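Local structure of periplasmic oligopeptide-binding protein (Burkholderia pseudomallei, 3ZS6) at residues N178-T182 with M194-Y200; N29-D34 with M496-Q500; L286-T292 with V470-Q474. The protein probably captures short peptides in the periplasm and delivers them to an ABC transporter for import. Where two conformers were deposited one is given. Numbering follows the deposited sequence.

Interaction 1: residues N178-T182 with M194-Y200; sequences NGPYT and MAKSDKY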
ATOM      1  N   ASN A 178       9.717  -6.346  18.213  1.00 17.80           N
ATOM      2  CA  ASN A 178       9.534  -7.766  18.512  1.00 19.05           C
ATOM      3  C   ASN A 178       9.653  -8.713  17.321  1.00 14.54           C
ATOM      4  O   ASN A 178       9.350  -9.907  17.446  1.00 16.46           O
ATOM      5  CB  ASN A 178       8.182  -7.986  19.186  1.00 16.80           C
ATOM      6  CG  ASN A 178       7.035  -7.860  18.214  1.00 19.06           C
ATOM      7  OD1 ASN A 178       7.016  -6.955  17.377  1.00 15.86           O
ATOM      8  ND2 ASN A 178       6.081  -8.785  18.297  1.00 16.41           N
ATOM      9  N   GLY A 179      10.081  -8.191  16.173  1.00 10.43           N
ATOM     10  CA  GLY A 179      10.198  -9.007  14.973  1.00 11.56           C
ATOM     11  C   GLY A 179      11.469  -9.839  14.933  1.00  9.81           C
ATOM     12  O   GLY A 179      12.211  -9.885  15.911  1.00 16.11           O
ATOM     13  N   PRO A 180      11.741 -10.484  13.786  1.00 12.63           N
ATOM     14  CA  PRO A 180      12.917 -11.355  13.652  1.00 16.77           C
ATOM     15  C   PRO A 180      14.237 -10.578  13.590  1.00 19.02           C
ATOM     16  O   PRO A 180      15.294 -11.189  13.758  1.00 17.04           O
ATOM     17  CB  PRO A 180      12.662 -12.091  12.333  1.00 15.08           C
ATOM     18  CG  PRO A 180      11.738 -11.175  11.561  1.00 11.58           C
ATOM     19  CD  PRO A 180      10.884 -10.505  12.586  1.00 12.32           C
ATOM     20  N   TYR A 181      14.169  -9.265  13.359  1.00 15.27           N
ATOM     21  CA  TYR A 181      15.362  -8.420  13.256  1.00 14.67           C
ATOM     22  C   TYR A 181      15.304  -7.216  14.197  1.00 17.18           C
ATOM     23  O   TYR A 181      14.226  -6.745  14.551  1.00 13.61           O
ATOM     24  CB  TYR A 181      15.580  -7.953  11.799  1.00 14.70           C
ATOM     25  CG  TYR A 181      15.780  -9.120  10.867  1.00 13.45           C
ATOM     26  CD1 TYR A 181      17.051  -9.651  10.652  1.00 12.46           C
ATOM     27  CD2 TYR A 181      14.691  -9.732  10.244  1.00 14.15           C
ATOM     28  CE1 TYR A 181      17.235 -10.748   9.824  1.00 12.50           C
ATOM     29  CE2 TYR A 181      14.866 -10.822   9.409  1.00 14.16           C
ATOM     30  CZ  TYR A 181      16.140 -11.327   9.207  1.00 15.39           C
ATOM     31  OH  TYR A 181      16.313 -12.413   8.383  1.00 15.00           O
ATOM     32  N   THR A 182      16.473  -6.742  14.617  1.00 15.73           N
ATOM     33  CA  THR A 182      16.562  -5.526  15.404  1.00 19.41           C
ATOM     34  C   THR A 182      17.353  -4.490  14.617  1.00 22.57           C
ATOM     35  O   THR A 182      18.305  -4.829  13.906  1.00 22.58           O
ATOM     36  CB  THR A 182      17.272  -5.749  16.760  1.00 22.53           C
ATOM     37  OG1 THR A 182      18.640  -6.103  16.533  1.00 20.87           O
ATOM     38  CG2 THR A 182      16.587  -6.850  17.559  1.00 26.07           C
ATOM     39  N   MET A 194      19.859  -3.895   9.739  1.00 15.66           N
ATOM     40  CA  MET A 194      19.272  -4.653  10.846  1.00 18.09           C
ATOM     41  C   MET A 194      19.902  -6.036  10.972  1.00 18.33           C
ATOM     42  O   MET A 194      20.367  -6.610   9.985  1.00 17.14           O
ATOM     43  CB  MET A 194      17.746  -4.753  10.715  1.00 12.87           C
ATOM     44  CG  MET A 194      17.246  -5.462   9.472  1.00 14.41           C
ATOM     45  SD  MET A 194      15.435  -5.329   9.235  1.00 14.46           S
ATOM     46  CE  MET A 194      15.188  -3.576   8.959  1.00 12.46           C
ATOM     47  N   ALA A 195      19.910  -6.564  12.193  1.00 16.32           N
ATOM     48  CA  ALA A 195      20.598  -7.818  12.492  1.00 20.03           C
ATOM     49  C   ALA A 195      19.624  -8.842  13.059  1.00 18.37           C
ATOM     50  O   ALA A 195      18.679  -8.483  13.768  1.00 18.95           O
ATOM     51  CB  ALA A 195      21.720  -7.569  13.486  1.00 19.51           C
ATOM     52  N   LYS A 196      19.856 -10.116  12.755  1.00 15.54           N
ATOM     53  CA  LYS A 196      18.984 -11.173  13.262  1.00 15.92           C
ATOM     54  C   LYS A 196      18.875 -11.051  14.784  1.00 15.76           C
ATOM     55  O   LYS A 196      19.876 -10.836  15.470  1.00 18.16           O
ATOM     56  CB  LYS A 196      19.516 -12.555  12.876  1.00 19.76           C
ATOM     57  CG  LYS A 196      18.736 -13.724  13.487  1.00 22.56           C
ATOM     58  CD  LYS A 196      19.333 -15.073  13.083  1.00 20.03           C
ATOM     59  CE  LYS A 196      18.704 -16.212  13.887  1.00 20.69           C
ATOM     60  NZ  LYS A 196      19.123 -17.555  13.380  1.00 19.09           N
ATOM     61  N   SER A 197      17.661 -11.173  15.306  1.00 17.30           N
ATOM     62  CA  SER A 197      17.446 -11.068  16.744  1.00 22.31           C
ATOM     63  C   SER A 197      17.482 -12.432  17.413  1.00 19.31           C
ATOM     64  O   SER A 197      16.769 -13.345  17.004  1.00 19.78           O
ATOM     65  CB  SER A 197      16.099 -10.410  17.040  1.00 23.05           C
ATOM     66  OG  SER A 197      15.806 -10.473  18.425  1.00 23.70           O
ATOM     67  N   ASP A 198      18.291 -12.559  18.458  1.00 18.79           N
ATOM     68  CA  ASP A 198      18.357 -13.810  19.214  1.00 25.76           C
ATOM     69  C   ASP A 198      17.217 -13.913  20.227  1.00 30.83           C
ATOM     70  O   ASP A 198      17.048 -14.942  20.878  1.00 31.37           O
ATOM     71  CB  ASP A 198      19.721 -13.973  19.901  1.00 35.79           C
ATOM     72  CG  ASP A 198      20.152 -12.729  20.663  1.00 49.81           C
ATOM     73  OD1 ASP A 198      19.695 -11.617  20.314  1.00 64.83           O
ATOM     74  OD2 ASP A 198      20.963 -12.860  21.602  0.49 51.24           O
ATOM     75  N   LYS A 199      16.427 -12.850  20.344  1.00 24.12           N
ATOM     76  CA  LYS A 199      15.274 -12.853  21.240  1.00 24.27           C
ATOM     77  C   LYS A 199      13.981 -13.301  20.553  1.00 22.58           C
ATOM     78  O   LYS A 199      13.029 -13.687  21.225  1.00 22.93           O
ATOM     79  CB  LYS A 199      15.088 -11.473  21.881  1.00 28.83           C
ATOM     80  CG  LYS A 199      16.350 -10.927  22.544  1.00 30.81           C
ATOM     81  CD  LYS A 199      16.116 -10.617  24.014  1.00 38.41           C
ATOM     82  CE  LYS A 199      17.427 -10.333  24.751  1.00 45.18           C
ATOM     83  NZ  LYS A 199      18.014  -9.012  24.394  1.00 44.77           N
ATOM     84  N   TYR A 200      13.949 -13.262  19.219  1.00 22.99           N
ATOM     85  CA  TYR A 200      12.759 -13.662  18.455  1.00 14.45           C
ATOM     86  C   TYR A 200      12.386 -15.121  18.715  1.00 22.73           C
ATOM     87  O   TYR A 200      13.245 -16.005  18.659  1.00 19.09           O
ATOM     88  CB  TYR A 200      12.993 -13.452  16.958  1.00 18.43           C
ATOM     89  CG  TYR A 200      11.781 -13.719  16.077  1.00 17.67           C
ATOM     90  CD1 TYR A 200      10.595 -13.009  16.248  1.00 11.10           C
ATOM     91  CD2 TYR A 200      11.836 -14.663  15.061  1.00 17.53           C
ATOM     92  CE1 TYR A 200       9.490 -13.248  15.444  1.00 10.50           C
ATOM     93  CE2 TYR A 200      10.748 -14.902  14.245  1.00 16.00           C
ATOM     94  CZ  TYR A 200       9.577 -14.198  14.436  1.00 19.00           C
ATOM     95  OH  TYR A 200       8.500 -14.463  13.616  1.00 17.72           O
TER
HETATM   96  O   HOH W   1      15.470 -14.010  14.718  1.00 19.00           O
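Three main-chain hydrogen bonds zip up the open end of an antiparallel beta hairpin. Thr182 N donates to Ala195 O and Ala195 N to Thr182 O, both at 2.9 Å, the reciprocal pattern of a hydrogen-bonded pair; Tyr181 and Lys196 form the adjoining non-hydrogen-bonded pair. Beyond it, Ser197 N donates to Pro180 O at 2.8 Å. A second donor to Pro180 O, a water at 3.0 Å, also donates to Ser197 O. The chain then bends: Ser197 OG accepts from Lys199 N at 3.1 Å, an ST turn, after which Tyr200 lies where Pro180 CB makes a CH-pi contact over its ring face, 4.0 Å from the centroid. Tyr200 OH bonds Glu37, Asn178 OD1 accepts from Glu37 N, Tyr181 OH reaches Ile208 O, and Lys196 NZ is held by the carbonyls of Val206 and Ala203. Met194 SD lies obliquely 5.0 Å from the Tyr181 ring centroid, a Met-aromatic contact. Strand 181-187 edges the four-stranded sheet, strand 210-215 flanks 191-196, and helix 26-35 packs against Met194 and Tyr181.

Interaction 2: residues N29-D34 with M496-Q500; sequences NTIGLD and MRASQ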
ATOM      1  N   ASN A  29       5.961  -0.735   5.330  1.00  8.43           N
ATOM      2  CA  ASN A  29       5.502  -2.071   5.708  1.00 13.70           C
ATOM      3  C   ASN A  29       6.571  -3.149   5.523  1.00 11.07           C
ATOM      4  O   ASN A  29       6.727  -4.011   6.377  1.00 11.37           O
ATOM      5  CB  ASN A  29       4.228  -2.453   4.948  1.00  7.30           C
ATOM      6  CG  ASN A  29       2.993  -1.834   5.555  1.00 11.03           C
ATOM      7  OD1 ASN A  29       2.315  -2.452   6.388  1.00 13.32           O
ATOM      8  ND2 ASN A  29       2.676  -0.611   5.132  1.00  6.44           N
ATOM      9  N   THR A  30       7.301  -3.098   4.410  1.00  7.41           N
ATOM     10  CA  THR A  30       8.346  -4.097   4.149  1.00 10.47           C
ATOM     11  C   THR A  30       9.445  -4.026   5.208  1.00 13.36           C
ATOM     12  O   THR A  30       9.802  -5.037   5.820  1.00 12.48           O
ATOM     13  CB  THR A  30       8.984  -3.920   2.761  1.00 16.84           C
ATOM     14  OG1 THR A  30       7.975  -4.025   1.743  1.00 18.17           O
ATOM     15  CG2 THR A  30      10.051  -4.988   2.536  1.00 18.93           C
ATOM     16  N   ILE A  31       9.982  -2.831   5.429  1.00 11.59           N
ATOM     17  CA  ILE A  31      10.968  -2.639   6.493  1.00 10.93           C
ATOM     18  C   ILE A  31      10.397  -2.918   7.897  1.00 11.81           C
ATOM     19  O   ILE A  31      10.988  -3.663   8.668  1.00 10.00           O
ATOM     20  CB  ILE A  31      11.583  -1.238   6.443  1.00 11.92           C
ATOM     21  CG1 ILE A  31      12.360  -1.064   5.137  1.00  9.21           C
ATOM     22  CG2 ILE A  31      12.517  -1.012   7.640  1.00 10.30           C
ATOM     23  CD1 ILE A  31      12.919   0.336   4.930  1.00 10.96           C
ATOM     24  N   GLY A  32       9.245  -2.334   8.216  1.00 10.51           N
ATOM     25  CA  GLY A  32       8.658  -2.480   9.541  1.00 10.25           C
ATOM     26  C   GLY A  32       8.301  -3.907   9.942  1.00 14.45           C
ATOM     27  O   GLY A  32       8.342  -4.262  11.135  1.00 10.47           O
ATOM     28  N   LEU A  33       7.944  -4.733   8.960  1.00 12.50           N
ATOM     29  CA  LEU A  33       7.536  -6.109   9.256  1.00 10.36           C
ATOM     30  C   LEU A  33       8.728  -7.050   9.448  1.00  9.15           C
ATOM     31  O   LEU A  33       8.576  -8.160   9.954  1.00  9.59           O
ATOM     32  CB  LEU A  33       6.568  -6.642   8.199  1.00 10.77           C
ATOM     33  CG  LEU A  33       5.167  -6.016   8.212  1.00 13.47           C
ATOM     34  CD1 LEU A  33       4.378  -6.442   6.983  1.00 11.88           C
ATOM     35  CD2 LEU A  33       4.386  -6.365   9.497  1.00 12.28           C
ATOM     36  N   ASP A  34       9.915  -6.609   9.043  1.00  8.36           N
ATOM     37  CA  ASP A  34      11.145  -7.286   9.449  1.00  8.14           C
ATOM     38  C   ASP A  34      11.452  -6.958  10.926  1.00 13.34           C
ATOM     39  O   ASP A  34      12.029  -7.776  11.638  1.00 13.83           O
ATOM     40  CB  ASP A  34      12.332  -6.849   8.575  1.00 11.84           C
ATOM     41  CG  ASP A  34      12.361  -7.529   7.209  1.00 13.62           C
ATOM     42  OD1 ASP A  34      11.543  -8.444   6.933  1.00 11.12           O
ATOM     43  OD2 ASP A  34      13.236  -7.150   6.409  1.00 15.86           O
ATOM     44  N   MET A 496       4.140  -8.636  -0.098  1.00 12.05           N
ATOM     45  CA  MET A 496       4.617  -8.475   1.266  0.77 13.71           C
ATOM     46  C   MET A 496       5.560  -9.635   1.580  1.00 13.48           C
ATOM     47  O   MET A 496       5.150 -10.679   2.117  1.00 13.18           O
ATOM     48  CB  MET A 496       3.448  -8.390   2.256  0.77 17.11           C
ATOM     49  CG  MET A 496       2.837  -6.973   2.396  0.77 17.97           C
ATOM     50  SD  MET A 496       3.959  -5.769   3.170  0.77 22.26           S
ATOM     51  CE  MET A 496       4.318  -4.619   1.832  0.77 10.02           C
ATOM     52  N   ARG A 497       6.822  -9.449   1.218  1.00  7.66           N
ATOM     53  CA  ARG A 497       7.806 -10.524   1.282  1.00  7.13           C
ATOM     54  C   ARG A 497       8.873 -10.216   2.321  1.00 10.85           C
ATOM     55  O   ARG A 497       9.779  -9.420   2.080  1.00 12.36           O
ATOM     56  CB  ARG A 497       8.439 -10.740  -0.105  1.00  8.74           C
ATOM     57  CG  ARG A 497       7.431 -11.164  -1.208  1.00 13.52           C
ATOM     58  CD  ARG A 497       8.081 -11.139  -2.598  1.00 10.21           C
ATOM     59  NE  ARG A 497       7.428 -12.032  -3.563  1.00 11.89           N
ATOM     60  CZ  ARG A 497       6.565 -11.645  -4.503  1.00 14.94           C
ATOM     61  NH1 ARG A 497       6.213 -10.363  -4.618  1.00 11.48           N
ATOM     62  NH2 ARG A 497       6.041 -12.549  -5.327  1.00 12.76           N
ATOM     63  N   ALA A 498       8.740 -10.843   3.483  1.00 12.37           N
ATOM     64  CA  ALA A 498       9.622 -10.592   4.616  1.00 10.96           C
ATOM     65  C   ALA A 498      10.967 -11.261   4.422  1.00 13.57           C
ATOM     66  O   ALA A 498      11.063 -12.332   3.820  1.00 13.41           O
ATOM     67  CB  ALA A 498       8.971 -11.088   5.906  1.00 11.36           C
ATOM     68  N   SER A 499      12.013 -10.641   4.953  1.00 11.81           N
ATOM     69  CA  SER A 499      13.351 -11.210   4.835  1.00 10.87           C
ATOM     70  C   SER A 499      13.497 -12.586   5.519  1.00 12.66           C
ATOM     71  O   SER A 499      14.249 -13.442   5.048  1.00 14.02           O
ATOM     72  CB  SER A 499      14.382 -10.223   5.381  1.00 14.69           C
ATOM     73  OG  SER A 499      14.300  -8.990   4.688  1.00 13.76           O
ATOM     74  N   GLN A 500      12.781 -12.804   6.621  1.00 15.64           N
ATOM     75  CA  GLN A 500      12.949 -14.045   7.382  1.00 12.81           C
ATOM     76  C   GLN A 500      12.472 -15.290   6.628  1.00 17.66           C
ATOM     77  O   GLN A 500      12.773 -16.422   7.024  1.00 14.64           O
ATOM     78  CB  GLN A 500      12.256 -13.969   8.748  1.00 12.44           C
ATOM     79  CG  GLN A 500      10.726 -13.972   8.687  1.00 16.16           C
ATOM     80  CD  GLN A 500      10.102 -14.365  10.022  1.00 18.98           C
ATOM     81  OE1 GLN A 500       9.393 -13.580  10.659  1.00 18.79           O
ATOM     82  NE2 GLN A 500      10.366 -15.591  10.446  1.00 11.33           N
TER
HETATM   83  O   HOH W   2       7.663  -6.534   0.443  1.00 13.92           O
HETATM   84  O   HOH W   3       8.978 -10.862   9.424  1.00 12.64           O
HETATM   85  O   HOH W   4      11.451 -10.794   8.266  1.00 12.39           O
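Asn29 opens the contact by setting its CB 3.8 Å from Met496 SD, while its amide group is occupied by Ser25 O and Ala152 N. The acidic side chain of the bound peptide packs on both Asn29 and Met496, so this end of the contact borders the ligand. One residue on, Thr30 OG1 lies 3.7 Å from Met496 CE and accepts from a water that in turn accepts from Arg497 N; Thr30 OG1 is also bonded to Trp26 O. This is helix 26-35 receiving a returning C-terminal loop against the sheet of strands 6-11 and 210-215, in a family 5 binding-protein fold where chain ends meet in one lobe. Leu33, a turn after Asn29, touches Met496 SD with CD1 at 3.9 Å, and a water links Leu33 O to Gln500 OE1. Asp34 then grips the loop with both carboxylate oxygens: OD1 accepts from Ser499 N at 3.0 Å, OD2 from Ser499 OG at 2.7 Å. Another water joins Asp34 OD1 to Gln500 N, and Tyr213 OH also bonds OD2.

Interaction 3: residues L286-T292 with V470-Q474; sequences LDREILT and VPLFQ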
ATOM      1  N   LEU A 286      -6.450   9.802 -22.238  1.00 15.71           N
ATOM      2  CA  LEU A 286      -5.181   9.084 -22.094  1.00 20.27           C
ATOM      3  C   LEU A 286      -5.223   7.688 -22.728  1.00 21.52           C
ATOM      4  O   LEU A 286      -6.102   6.884 -22.427  1.00 24.61           O
ATOM      5  CB  LEU A 286      -4.783   8.959 -20.617  1.00 16.22           C
ATOM      6  CG  LEU A 286      -4.681  10.218 -19.757  1.00 23.22           C
ATOM      7  CD1 LEU A 286      -4.551   9.825 -18.283  1.00 22.86           C
ATOM      8  CD2 LEU A 286      -3.520  11.113 -20.188  1.00 18.77           C
ATOM      9  N   ASP A 287      -4.254   7.403 -23.592  1.00 22.78           N
ATOM     10  CA  ASP A 287      -4.171   6.111 -24.268  1.00 18.67           C
ATOM     11  C   ASP A 287      -3.335   5.134 -23.432  1.00 19.38           C
ATOM     12  O   ASP A 287      -2.102   5.135 -23.511  1.00 15.93           O
ATOM     13  CB  ASP A 287      -3.547   6.302 -25.652  1.00 17.59           C
ATOM     14  CG  ASP A 287      -3.764   5.111 -26.566  1.00 24.23           C
ATOM     15  OD1 ASP A 287      -3.835   3.969 -26.061  1.00 26.39           O
ATOM     16  OD2 ASP A 287      -3.856   5.325 -27.796  1.00 27.08           O
ATOM     17  N   ARG A 288      -4.013   4.307 -22.638  1.00 17.12           N
ATOM     18  CA  ARG A 288      -3.347   3.399 -21.707  1.00 20.02           C
ATOM     19  C   ARG A 288      -2.729   2.201 -22.428  1.00 23.42           C
ATOM     20  O   ARG A 288      -1.866   1.504 -21.883  1.00 19.94           O
ATOM     21  CB  ARG A 288      -4.331   2.925 -20.636  1.00 18.87           C
ATOM     22  CG  ARG A 288      -4.935   4.055 -19.788  1.00 19.75           C
ATOM     23  CD  ARG A 288      -6.236   3.591 -19.127  1.00 17.54           C
ATOM     24  NE  ARG A 288      -6.835   4.633 -18.305  1.00 15.49           N
ATOM     25  CZ  ARG A 288      -7.386   5.743 -18.795  1.00 18.38           C
ATOM     26  NH1 ARG A 288      -7.396   5.963 -20.112  1.00 12.72           N
ATOM     27  NH2 ARG A 288      -7.908   6.646 -17.966  1.00 15.25           N
ATOM     28  N   GLU A 289      -3.177   1.965 -23.656  1.00 18.20           N
ATOM     29  CA  GLU A 289      -2.641   0.883 -24.461  1.00 23.40           C
ATOM     30  C   GLU A 289      -1.220   1.238 -24.891  1.00 24.32           C
ATOM     31  O   GLU A 289      -0.298   0.439 -24.731  1.00 22.03           O
ATOM     32  CB  GLU A 289      -3.534   0.621 -25.679  1.00 29.83           C
ATOM     33  CG  GLU A 289      -3.730  -0.855 -25.981  1.00 41.83           C
ATOM     34  CD  GLU A 289      -2.421  -1.578 -26.244  1.00 52.12           C
ATOM     35  OE1 GLU A 289      -1.513  -0.964 -26.841  0.33 52.66           O
ATOM     36  OE2 GLU A 289      -2.300  -2.760 -25.851  0.57 55.28           O
ATOM     37  N   ILE A 290      -1.054   2.449 -25.416  1.00 22.87           N
ATOM     38  CA  ILE A 290       0.260   2.962 -25.781  1.00 20.61           C
ATOM     39  C   ILE A 290       1.157   3.108 -24.553  1.00 21.24           C
ATOM     40  O   ILE A 290       2.342   2.768 -24.590  1.00 25.90           O
ATOM     41  CB  ILE A 290       0.141   4.321 -26.505  1.00 23.10           C
ATOM     42  CG1 ILE A 290      -0.545   4.143 -27.865  1.00 28.41           C
ATOM     43  CG2 ILE A 290       1.506   4.948 -26.693  1.00 23.56           C
ATOM     44  CD1 ILE A 290      -0.872   5.451 -28.552  1.00 31.70           C
ATOM     45  N   LEU A 291       0.581   3.610 -23.465  1.00 19.19           N
ATOM     46  CA  LEU A 291       1.305   3.773 -22.213  1.00 17.18           C
ATOM     47  C   LEU A 291       1.970   2.466 -21.802  1.00 16.08           C
ATOM     48  O   LEU A 291       3.165   2.429 -21.521  1.00 19.98           O
ATOM     49  CB  LEU A 291       0.362   4.270 -21.105  1.00 14.53           C
ATOM     50  CG  LEU A 291       0.971   4.410 -19.702  1.00 18.67           C
ATOM     51  CD1 LEU A 291       2.267   5.221 -19.734  1.00 24.53           C
ATOM     52  CD2 LEU A 291      -0.032   5.033 -18.728  1.00 11.29           C
ATOM     53  N   THR A 292       1.194   1.386 -21.787  1.00 21.18           N
ATOM     54  CA  THR A 292       1.698   0.104 -21.308  1.00 15.03           C
ATOM     55  C   THR A 292       2.572  -0.641 -22.324  1.00 20.11           C
ATOM     56  O   THR A 292       3.609  -1.210 -21.964  1.00 18.13           O
ATOM     57  CB  THR A 292       0.562  -0.816 -20.823  1.00 16.76           C
ATOM     58  OG1 THR A 292      -0.426  -0.936 -21.853  1.00 22.01           O
ATOM     59  CG2 THR A 292      -0.088  -0.240 -19.564  1.00 14.03           C
ATOM     60  N   VAL A 470      -7.751   9.040 -11.521  1.00 15.37           N
ATOM     61  CA  VAL A 470      -7.530   8.520 -12.868  1.00 16.27           C
ATOM     62  C   VAL A 470      -6.663   7.272 -12.878  1.00 14.82           C
ATOM     63  O   VAL A 470      -5.429   7.364 -12.943  1.00 12.66           O
ATOM     64  CB  VAL A 470      -6.865   9.572 -13.784  1.00 15.05           C
ATOM     65  CG1 VAL A 470      -6.707   9.024 -15.195  1.00 11.66           C
ATOM     66  CG2 VAL A 470      -7.665  10.883 -13.778  1.00 12.80           C
ATOM     67  N   PRO A 471      -7.303   6.097 -12.818  1.00 13.43           N
ATOM     68  CA  PRO A 471      -6.569   4.834 -12.903  1.00 13.38           C
ATOM     69  C   PRO A 471      -5.864   4.710 -14.243  1.00 17.71           C
ATOM     70  O   PRO A 471      -6.442   5.078 -15.268  1.00 12.82           O
ATOM     71  CB  PRO A 471      -7.678   3.781 -12.793  1.00 13.74           C
ATOM     72  CG  PRO A 471      -8.755   4.476 -12.000  1.00 18.39           C
ATOM     73  CD  PRO A 471      -8.733   5.888 -12.520  1.00 12.50           C
ATOM     74  N   LEU A 472      -4.640   4.182 -14.232  1.00 10.73           N
ATOM     75  CA  LEU A 472      -3.847   4.050 -15.448  1.00 14.09           C
ATOM     76  C   LEU A 472      -3.565   2.592 -15.814  1.00 17.33           C
ATOM     77  O   LEU A 472      -3.839   2.168 -16.935  1.00 16.74           O
ATOM     78  CB  LEU A 472      -2.521   4.818 -15.319  1.00 10.35           C
ATOM     79  CG  LEU A 472      -2.653   6.340 -15.220  1.00 19.22           C
ATOM     80  CD1 LEU A 472      -1.290   7.003 -15.043  1.00 12.49           C
ATOM     81  CD2 LEU A 472      -3.382   6.892 -16.452  1.00 18.38           C
ATOM     82  N   PHE A 473      -2.998   1.832 -14.880  1.00 12.67           N
ATOM     83  CA  PHE A 473      -2.724   0.427 -15.139  1.00 14.11           C
ATOM     84  C   PHE A 473      -2.485  -0.361 -13.864  1.00 16.32           C
ATOM     85  O   PHE A 473      -2.312   0.206 -12.778  1.00 16.18           O
ATOM     86  CB  PHE A 473      -1.527   0.268 -16.094  1.00 10.32           C
ATOM     87  CG  PHE A 473      -0.293   0.980 -15.637  1.00 14.99           C
ATOM     88  CD1 PHE A 473       0.531   0.411 -14.678  1.00 10.98           C
ATOM     89  CD2 PHE A 473       0.045   2.226 -16.162  1.00 14.71           C
ATOM     90  CE1 PHE A 473       1.676   1.066 -14.243  1.00 17.38           C
ATOM     91  CE2 PHE A 473       1.192   2.887 -15.733  1.00 15.38           C
ATOM     92  CZ  PHE A 473       2.006   2.308 -14.765  1.00 12.64           C
ATOM     93  N   GLN A 474      -2.488  -1.682 -14.004  1.00 13.71           N
ATOM     94  CA  GLN A 474      -2.179  -2.567 -12.897  1.00 16.49           C
ATOM     95  C   GLN A 474      -0.669  -2.701 -12.788  1.00 12.44           C
ATOM     96  O   GLN A 474       0.002  -2.952 -13.789  1.00 14.74           O
ATOM     97  CB  GLN A 474      -2.810  -3.944 -13.129  1.00 18.65           C
ATOM     98  CG  GLN A 474      -2.581  -4.933 -11.983  1.00 10.50           C
ATOM     99  CD  GLN A 474      -3.344  -6.227 -12.196  1.00 21.18           C
ATOM    100  OE1 GLN A 474      -4.073  -6.373 -13.178  1.00 17.49           O
ATOM    101  NE2 GLN A 474      -3.182  -7.172 -11.273  1.00 21.34           N
TER
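In this packing of a helix on a strand of the mixed sheet, helix-side leucines meet the strand's knobbly face, with Arg288 reaching to the strand backbone. Leu286, just ahead of helix 288-296, pushes its CD1 against Val470 CG1 at 3.9 Å and Leu472 CD2 at 3.6 Å, so its methyl rests in the notch those two form. Within the helix, Leu291 CD2 comes to 4.2 Å from Leu472 CB and 3.8 Å from Phe473 CD2, where it meets the ring edge. Thr292 CG2 extends the apolar patch, 3.8 Å from Phe473 CB. Arg288 NE donates to Pro471 O at 3.1 Å, with a weak second bond from NH2 to the same oxygen, while Ala283 O is another partner of NH2. Asp287 keeps clear of the strand and N-caps the helix, its OD1 accepting from Ile290 N at 3.2 Å. The short helix and strand axes approach to 8.8 Å at 43°. Leu472 and Phe473 both face Tyr262 in a classic beta bulge, which lets two consecutive residues contribute to this surface. Strand 470-480 pairs with strands 260-266 and 301-302, the Phe473 ring stacks on Tyr262, and helix 359-376 packs against Leu286 and Leu291.

All three contacts are largely buried, but they belong to two distant regions. Interactions 1 and 2 lie 12 Å apart between centres and share a boundary: Tyr181 N is 3.1 Å from Asp34 O, probably a hydrogen bond, and Tyr200 OH is 3.2 Å from Gln500 OE1, probably another. Strand 181-187 and the C-terminal loop thus both meet helix 26-35. Interaction 3 sits across the chain's centre, about 42 Å from interaction 1 and 30 Å from interaction 2, centre to centre. Interaction 1 relies on main-chain pairing local in sequence, interaction 2 on a carboxylate, waters and Met496 packing that join remote chain ends, and interaction 3 chiefly on apolar side chains plus one arginine.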